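Local structure of glucan-binding protein C, GbpC (Streptococcus mutans UA159, 5UQZ) at residues Q99-F110 with N163-N171; A72-L83 with P118-M126. The protein probably binds glucan and mediates both sucrose-independent and sucrose-dependent adherence as a cell-wall protein, represented here by a fragment holding its GbpC-family region. All blocks are in the same frame, centred on the assembly; numbering follows the deposited sequence. Where two conformers were deposited one is given.

How the contacts relate
Both contacts build on one four-stranded antiparallel sheet, in which strands 122-127 and 167-172 are neighbours. Contact 1 covers strand 167-172 with the loop 99-110, while contact 2 packs segment 72-83 against strand 122-127. Their centres lie about 15 Å apart, and the backbones meet directly through two probable hydrogen bonds, Val170 N to Phe124 O and Met126 N to Ala168 O, each 2.8 Å. Trp123 belongs to both neighbourhoods, since its CH2 lies 3.4 Å from Tyr100 OH. The four segments alternate along the chain. The calcium ion held by Ser224, Asn226 and Glu237 is about 12 Å from the side chain of Tyr100; contact 2 lies away from it.

Contact 1. Residues Q99-F110 with N163-N171; sequences QYNTDNYTASDF and NNEGSALVN
Strand 167-171 of a four-stranded antiparallel sheet is roofed here by the loop 99-110, with Leu169 reaching up into a group of three aromatic residues, Tyr100, Tyr105 and Phe110. Leu169 has its CG anti to the backbone N (chi1 -173°), which lifts both methyls off the strand and spreads them between two rings. CD2 lies 3.7 Å from Tyr105 CZ, and CD1 meets the edge of Phe110 at CE1, 4.1 Å away. Tyr105 is itself fixed by its hydroxyl, which donates to Gln99 O at 2.6 Å in the carbonyl plane, on a lone pair; its ring also stacks on His91. Tyr100 crosses Leu169 at about a right angle and turns its ring edge to the strand, bringing CE1 to 3.3 Å from Leu169 O, while Phe181 stacks on the ring. Farther along, water 1, 2.7 Å from Tyr100 OH, also accepts from Asn171 ND2.

In the turn leading into the strand the contact becomes polar. Asn163 ND2 donates to Thr102 OG1 over 3.1 Å, nearly straight at 172° and in the plane of the amide. The other N-H of the same nitrogen goes to Ser167 OG at 3.0 Å, also close to that plane, so two bonds fix the rotation of the amide. Thr102 OG1 accepts a further bond from Gln185 N and donates to water 2, leaving the hydroxyl gripped from three directions. Asn163 OD1 takes Glu165 N at 2.9 Å and closes an Asx turn; Asn101 OD1 makes a second Asx turn with Asp103 N in the facing loop. The whole is a loop packed over one strand of the four-stranded sheet, with an Asx turn in each segment, in a protein described as a beta-supersandwich.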
# COMPACT_ATOMS: atom_id res chain seq x y z
N GLN A 99 16.20 5.81 -7.16
CA GLN A 99 16.77 5.18 -5.98
C GLN A 99 16.72 3.66 -6.06
O GLN A 99 17.58 2.99 -5.50
CB GLN A 99 16.01 5.66 -4.76
CG GLN A 99 16.63 5.34 -3.47
CD GLN A 99 15.99 6.16 -2.37
OE1 GLN A 99 15.63 7.33 -2.56
NE2 GLN A 99 15.83 5.55 -1.22
N TYR A 100 15.71 3.12 -6.75
CA TYR A 100 15.60 1.68 -6.90
C TYR A 100 16.07 1.21 -8.26
O TYR A 100 15.86 0.05 -8.61
CB TYR A 100 14.17 1.22 -6.61
CG TYR A 100 13.91 1.24 -5.10
CD1 TYR A 100 14.19 0.11 -4.32
CD2 TYR A 100 13.44 2.38 -4.47
CE1 TYR A 100 13.95 0.12 -2.96
CE2 TYR A 100 13.20 2.41 -3.12
CZ TYR A 100 13.50 1.28 -2.35
OH TYR A 100 13.24 1.28 -1.00
N ASN A 101 16.75 2.06 -9.01
CA ASN A 101 17.33 1.64 -10.28
C ASN A 101 18.63 0.90 -9.98
O ASN A 101 19.66 1.51 -9.76
CB ASN A 101 17.56 2.83 -11.19
CG ASN A 101 18.11 2.41 -12.53
OD1 ASN A 101 18.48 1.24 -12.72
ND2 ASN A 101 18.14 3.34 -13.48
N THR A 102 18.57 -0.44 -9.95
CA THR A 102 19.75 -1.24 -9.62
C THR A 102 20.88 -1.06 -10.62
O THR A 102 22.03 -1.42 -10.30
CB THR A 102 19.35 -2.71 -9.44
OG1 THR A 102 18.50 -3.12 -10.52
CG2 THR A 102 18.58 -2.91 -8.14
N ASP A 103 20.62 -0.51 -11.81
CA ASP A 103 21.73 -0.22 -12.73
C ASP A 103 22.66 0.85 -12.16
O ASP A 103 23.80 0.99 -12.63
CB ASP A 103 21.19 0.38 -14.03
CG ASP A 103 20.45 -0.61 -14.91
OD1 ASP A 103 20.48 -1.82 -14.65
OD2 ASP A 103 19.87 -0.15 -15.91
N ASN A 104 22.17 1.65 -11.21
CA ASN A 104 22.92 2.80 -10.70
C ASN A 104 23.74 2.48 -9.46
O ASN A 104 24.27 3.38 -8.81
CB ASN A 104 21.94 3.93 -10.36
CG ASN A 104 21.33 4.57 -11.59
OD1 ASN A 104 21.86 4.46 -12.68
ND2 ASN A 104 20.23 5.28 -11.40
N TYR A 105 23.84 1.21 -9.10
CA TYR A 105 24.63 0.74 -7.98
C TYR A 105 25.65 -0.25 -8.51
O TYR A 105 25.41 -0.91 -9.53
CB TYR A 105 23.75 0.06 -6.92
CG TYR A 105 22.73 0.97 -6.27
CD1 TYR A 105 21.53 1.30 -6.91
CD2 TYR A 105 22.92 1.43 -5.00
CE1 TYR A 105 20.57 2.10 -6.30
CE2 TYR A 105 22.02 2.26 -4.38
CZ TYR A 105 20.82 2.57 -5.03
OH TYR A 105 19.90 3.35 -4.36
N THR A 106 26.80 -0.30 -7.87
CA THR A 106 27.86 -1.24 -8.24
C THR A 106 28.30 -1.99 -6.99
O THR A 106 27.87 -1.70 -5.87
CB THR A 106 29.08 -0.57 -8.88
OG1 THR A 106 29.68 0.30 -7.92
CG2 THR A 106 28.69 0.24 -10.12
N ALA A 107 29.19 -2.96 -7.18
CA ALA A 107 29.60 -3.82 -6.07
C ALA A 107 30.15 -3.02 -4.89
O ALA A 107 29.90 -3.37 -3.72
CB ALA A 107 30.66 -4.81 -6.56
N SER A 108 30.89 -1.95 -5.17
CA SER A 108 31.49 -1.12 -4.14
C SER A 108 30.46 -0.39 -3.27
O SER A 108 30.83 0.16 -2.24
CB SER A 108 32.42 -0.09 -4.80
OG SER A 108 31.71 0.68 -5.75
N ASP A 109 29.19 -0.41 -3.66
CA ASP A 109 28.12 0.16 -2.85
C ASP A 109 27.59 -0.80 -1.79
O ASP A 109 26.69 -0.42 -1.04
CB ASP A 109 26.94 0.55 -3.75
CG ASP A 109 27.28 1.72 -4.65
OD1 ASP A 109 28.07 2.58 -4.22
OD2 ASP A 109 26.75 1.78 -5.78
N PHE A 110 28.11 -2.02 -1.72
CA PHE A 110 27.57 -3.03 -0.81
C PHE A 110 28.70 -3.62 0.05
O PHE A 110 29.88 -3.65 -0.34
CB PHE A 110 26.92 -4.15 -1.61
CG PHE A 110 25.75 -3.64 -2.40
CD1 PHE A 110 24.49 -3.44 -1.78
CD2 PHE A 110 25.90 -3.25 -3.73
CE1 PHE A 110 23.43 -2.89 -2.47
CE2 PHE A 110 24.85 -2.72 -4.43
CZ PHE A 110 23.61 -2.54 -3.82
N ASN A 163 15.15 -7.24 -12.89
CA ASN A 163 16.44 -6.99 -13.50
C ASN A 163 17.05 -8.30 -13.99
O ASN A 163 16.43 -9.37 -13.93
CB ASN A 163 17.34 -6.16 -12.56
CG ASN A 163 17.90 -6.93 -11.35
OD1 ASN A 163 17.93 -8.18 -11.33
ND2 ASN A 163 18.34 -6.19 -10.35
N ASN A 164 18.26 -8.21 -14.56
CA ASN A 164 18.93 -9.39 -15.10
C ASN A 164 20.06 -9.87 -14.19
O ASN A 164 20.97 -10.55 -14.63
CB ASN A 164 19.42 -9.14 -16.53
CG ASN A 164 18.27 -9.15 -17.52
OD1 ASN A 164 17.34 -9.93 -17.35
ND2 ASN A 164 18.35 -8.35 -18.57
N GLU A 165 19.98 -9.53 -12.91
CA GLU A 165 21.02 -9.87 -11.94
C GLU A 165 20.48 -10.72 -10.80
O GLU A 165 21.23 -11.00 -9.85
CB GLU A 165 21.64 -8.58 -11.37
CG GLU A 165 22.16 -7.60 -12.42
CD GLU A 165 22.50 -6.23 -11.83
OE1 GLU A 165 23.07 -6.18 -10.72
OE2 GLU A 165 22.19 -5.22 -12.47
N GLY A 166 19.21 -11.13 -10.85
CA GLY A 166 18.66 -11.95 -9.76
C GLY A 166 18.68 -11.24 -8.43
O GLY A 166 18.95 -11.87 -7.40
N SER A 167 18.41 -9.93 -8.43
CA SER A 167 18.57 -9.14 -7.22
C SER A 167 17.50 -8.07 -7.15
O SER A 167 16.84 -7.74 -8.16
CB SER A 167 19.95 -8.46 -7.21
OG SER A 167 19.98 -7.43 -8.21
N ALA A 168 17.32 -7.54 -5.95
CA ALA A 168 16.46 -6.37 -5.80
C ALA A 168 16.96 -5.61 -4.58
O ALA A 168 17.52 -6.20 -3.65
CB ALA A 168 14.99 -6.80 -5.59
N LEU A 169 16.79 -4.29 -4.61
CA LEU A 169 17.18 -3.45 -3.50
C LEU A 169 16.01 -3.34 -2.52
O LEU A 169 14.87 -3.09 -2.93
CB LEU A 169 17.59 -2.09 -4.02
CG LEU A 169 18.19 -1.12 -2.98
CD1 LEU A 169 19.50 -1.69 -2.41
CD2 LEU A 169 18.39 0.25 -3.60
N VAL A 170 16.32 -3.40 -1.22
CA VAL A 170 15.31 -3.43 -0.16
C VAL A 170 15.63 -2.37 0.87
O VAL A 170 16.77 -2.27 1.35
CB VAL A 170 15.25 -4.81 0.53
CG1 VAL A 170 14.32 -4.78 1.74
CG2 VAL A 170 14.79 -5.84 -0.48
N ASN A 171 14.61 -1.61 1.26
CA ASN A 171 14.61 -0.81 2.48
C ASN A 171 13.71 -1.57 3.45
O ASN A 171 12.49 -1.70 3.21
CB ASN A 171 14.04 0.56 2.15
CG ASN A 171 14.16 1.54 3.30
OD1 ASN A 171 14.80 1.30 4.33
ND2 ASN A 171 13.56 2.70 3.08
O HOH W 1 12.62 3.54 0.41
O HOH W 2 20.02 -3.65 -12.63
O HOH W 3 23.74 -3.27 -11.89

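Contact 2. Residues A72-L83 with P118-M126; sequences AKLSIEGVNQYL and PKEDTWFKM
Tyr82 and Phe124 form a single antiparallel bridge, a non-hydrogen-bonded pair, where segment 72-83 doubles back onto strand 122-126 in this beta-supersandwich protein. Flanking bonds hold it: Lys125 N to Gln81 O at 2.8 Å, almost in line with the carbonyl bond, and Leu83 N to Trp123 O at 2.9 Å, with the donor well above the carbonyl plane. Beside them Leu83 and Trp123 lie alongside each other with the same heading, their CB atoms 3.6 Å apart. Val79 lies between two rings: CG1 is over the face of Tyr82, and CG2 sits 3.8 Å from the centroid of Phe124, a CH-pi contact just 11° off the ring normal.

The earlier strand 73-77 stands off, its axis 10.7 Å from that of strand 122-126 and only 18° from parallel, so side chains fill the gap. Ile76 CD1 and Thr122 CG2 meet tip to tip at 3.7 Å. Leu74 and Thr122 run past each other in opposite directions, CD1 of Leu74 3.4 Å from Thr122 OG1. At the far end Leu74 N donates to Pro118 O, tying the strand to the loop.

Further out, Phe110 takes Lys125 in a cation-pi contact. Strand 132-137 pairs with 73-77, laying Ile132 against both Val79 and Phe124, and Asp137 OD1 receives Lys73 NZ in a salt bridge.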
# COMPACT_ATOMS: atom_id res chain seq x y z
N ALA A 72 10.53 -0.81 17.61
CA ALA A 72 11.05 -2.16 17.35
C ALA A 72 12.48 -2.09 16.83
O ALA A 72 12.88 -1.12 16.16
CB ALA A 72 10.15 -2.87 16.36
N LYS A 73 13.24 -3.14 17.11
CA LYS A 73 14.60 -3.27 16.59
C LYS A 73 14.73 -4.62 15.90
O LYS A 73 13.97 -5.55 16.16
CB LYS A 73 15.62 -3.09 17.71
CG LYS A 73 15.59 -4.17 18.72
CD LYS A 73 16.79 -4.01 19.67
CE LYS A 73 16.74 -4.97 20.82
NZ LYS A 73 16.99 -6.37 20.35
N LEU A 74 15.76 -4.70 15.04
CA LEU A 74 15.93 -5.79 14.09
C LEU A 74 17.16 -6.63 14.35
O LEU A 74 18.22 -6.10 14.65
CB LEU A 74 16.40 -5.12 12.75
CG LEU A 74 15.37 -4.27 12.07
CD1 LEU A 74 15.98 -3.38 11.00
CD2 LEU A 74 14.20 -5.09 11.51
N SER A 75 17.05 -7.93 14.07
CA SER A 75 18.16 -8.87 13.97
C SER A 75 17.95 -9.63 12.68
O SER A 75 16.86 -10.18 12.46
CB SER A 75 18.13 -9.85 15.17
OG SER A 75 19.21 -10.75 15.11
N ILE A 76 18.97 -9.64 11.82
CA ILE A 76 18.79 -10.11 10.45
C ILE A 76 19.76 -11.26 10.20
O ILE A 76 20.95 -11.12 10.47
CB ILE A 76 19.04 -8.96 9.45
CG1 ILE A 76 18.13 -7.76 9.71
CG2 ILE A 76 18.90 -9.45 8.02
CD1 ILE A 76 18.61 -6.48 9.00
N GLU A 77 19.25 -12.34 9.64
CA GLU A 77 20.05 -13.47 9.24
C GLU A 77 19.84 -13.74 7.75
O GLU A 77 18.73 -13.63 7.24
CB GLU A 77 19.65 -14.72 10.03
CG GLU A 77 20.60 -15.90 9.81
CD GLU A 77 20.22 -17.17 10.56
OE1 GLU A 77 19.18 -17.20 11.27
OE2 GLU A 77 20.98 -18.17 10.46
N GLY A 78 20.93 -14.05 7.06
CA GLY A 78 20.87 -14.48 5.68
C GLY A 78 21.15 -13.40 4.65
O GLY A 78 21.14 -13.71 3.46
N VAL A 79 21.36 -12.15 5.04
CA VAL A 79 21.68 -11.07 4.09
C VAL A 79 23.18 -10.99 3.98
O VAL A 79 23.89 -10.90 5.00
CB VAL A 79 21.10 -9.73 4.58
CG1 VAL A 79 21.66 -8.57 3.75
CG2 VAL A 79 19.57 -9.76 4.47
N ASN A 80 23.68 -11.02 2.73
CA ASN A 80 25.10 -10.91 2.47
C ASN A 80 25.53 -9.61 1.82
O ASN A 80 26.72 -9.41 1.68
CB ASN A 80 25.58 -12.10 1.66
CG ASN A 80 27.09 -12.41 1.92
OD1 ASN A 80 27.61 -12.54 3.08
ND2 ASN A 80 27.81 -12.50 0.82
N GLN A 81 24.63 -8.76 1.34
CA GLN A 81 25.00 -7.51 0.66
C GLN A 81 24.20 -6.36 1.24
O GLN A 81 23.13 -6.01 0.71
CB GLN A 81 24.72 -7.63 -0.84
CG GLN A 81 25.58 -8.64 -1.47
CD GLN A 81 26.87 -8.01 -1.76
OE1 GLN A 81 27.74 -7.93 -0.88
NE2 GLN A 81 27.02 -7.51 -3.01
N TYR A 82 24.69 -5.75 2.29
CA TYR A 82 24.08 -4.54 2.83
C TYR A 82 24.53 -3.32 2.02
O TYR A 82 25.67 -3.25 1.55
CB TYR A 82 24.49 -4.34 4.28
CG TYR A 82 23.99 -5.43 5.20
CD1 TYR A 82 22.76 -5.34 5.83
CD2 TYR A 82 24.78 -6.58 5.46
CE1 TYR A 82 22.32 -6.34 6.67
CE2 TYR A 82 24.36 -7.56 6.33
CZ TYR A 82 23.13 -7.42 6.94
OH TYR A 82 22.69 -8.40 7.80
N LEU A 83 23.63 -2.34 1.86
CA LEU A 83 24.01 -1.11 1.19
C LEU A 83 24.85 -0.28 2.14
O LEU A 83 24.46 -0.04 3.28
CB LEU A 83 22.72 -0.36 0.80
CG LEU A 83 22.93 0.91 -0.00
CD1 LEU A 83 23.43 0.60 -1.40
CD2 LEU A 83 21.58 1.71 -0.07
N PRO A 118 20.72 -1.95 14.99
CA PRO A 118 19.45 -2.70 15.05
C PRO A 118 18.22 -1.81 15.09
O PRO A 118 17.11 -2.25 14.75
CB PRO A 118 19.59 -3.53 16.32
CG PRO A 118 21.04 -3.73 16.48
CD PRO A 118 21.69 -2.43 15.98
N LYS A 119 18.35 -0.60 15.61
CA LYS A 119 17.21 0.26 15.85
C LYS A 119 16.80 1.10 14.64
O LYS A 119 15.85 1.88 14.76
CB LYS A 119 17.48 1.18 17.03
CG LYS A 119 17.83 0.38 18.31
CD LYS A 119 17.96 1.29 19.55
CE LYS A 119 19.07 2.29 19.46
NZ LYS A 119 20.43 1.69 19.29
N GLU A 120 17.46 0.94 13.48
CA GLU A 120 17.14 1.80 12.34
C GLU A 120 16.79 0.98 11.10
O GLU A 120 17.10 -0.22 10.98
CB GLU A 120 18.24 2.78 12.02
CG GLU A 120 19.45 2.07 11.51
CD GLU A 120 20.65 3.00 11.23
OE1 GLU A 120 20.44 4.11 10.73
OE2 GLU A 120 21.81 2.63 11.48
N ASP A 121 16.05 1.64 10.22
CA ASP A 121 15.75 1.05 8.92
C ASP A 121 17.04 0.63 8.25
O ASP A 121 18.05 1.32 8.33
CB ASP A 121 15.03 2.07 8.03
CG ASP A 121 13.69 2.53 8.57
OD1 ASP A 121 13.07 1.86 9.44
OD2 ASP A 121 13.22 3.57 8.08
N THR A 122 17.01 -0.52 7.58
CA THR A 122 18.23 -1.14 7.04
C THR A 122 18.08 -1.36 5.54
O THR A 122 17.01 -1.74 5.08
CB THR A 122 18.40 -2.49 7.78
OG1 THR A 122 18.59 -2.21 9.19
CG2 THR A 122 19.59 -3.29 7.30
N TRP A 123 19.13 -1.18 4.77
CA TRP A 123 19.09 -1.34 3.32
C TRP A 123 20.01 -2.49 2.91
O TRP A 123 21.15 -2.58 3.40
CB TRP A 123 19.60 -0.06 2.65
CG TRP A 123 18.67 1.10 2.64
CD1 TRP A 123 18.48 2.02 3.66
CD2 TRP A 123 17.84 1.53 1.56
NE1 TRP A 123 17.58 2.99 3.26
CE2 TRP A 123 17.18 2.71 1.97
CE3 TRP A 123 17.61 1.04 0.28
CZ2 TRP A 123 16.32 3.40 1.13
CZ3 TRP A 123 16.75 1.70 -0.54
CH2 TRP A 123 16.10 2.86 -0.11
N PHE A 124 19.55 -3.29 1.96
CA PHE A 124 20.36 -4.40 1.47
C PHE A 124 19.82 -4.85 0.12
O PHE A 124 18.70 -4.52 -0.26
CB PHE A 124 20.41 -5.59 2.45
CG PHE A 124 19.08 -6.05 2.96
CD1 PHE A 124 18.28 -6.92 2.23
CD2 PHE A 124 18.63 -5.61 4.20
CE1 PHE A 124 17.04 -7.35 2.75
CE2 PHE A 124 17.41 -6.03 4.70
CZ PHE A 124 16.63 -6.91 3.96
N LYS A 125 20.63 -5.62 -0.59
CA LYS A 125 20.20 -6.28 -1.81
C LYS A 125 19.82 -7.71 -1.46
O LYS A 125 20.57 -8.41 -0.78
CB LYS A 125 21.39 -6.29 -2.78
CG LYS A 125 21.14 -6.74 -4.18
CD LYS A 125 22.43 -7.18 -4.89
CE LYS A 125 23.43 -6.08 -4.92
NZ LYS A 125 24.55 -6.40 -5.88
N MET A 126 18.65 -8.13 -1.90
CA MET A 126 18.28 -9.53 -1.81
C MET A 126 18.69 -10.26 -3.08
O MET A 126 18.81 -9.66 -4.16
CB MET A 126 16.77 -9.68 -1.64
CG MET A 126 16.27 -9.28 -0.25
SD MET A 126 14.52 -9.48 -0.01
CE MET A 126 14.41 -11.22 0.34
O HOH W 4 14.06 1.37 16.84
O HOH W 5 22.09 -10.33 0.28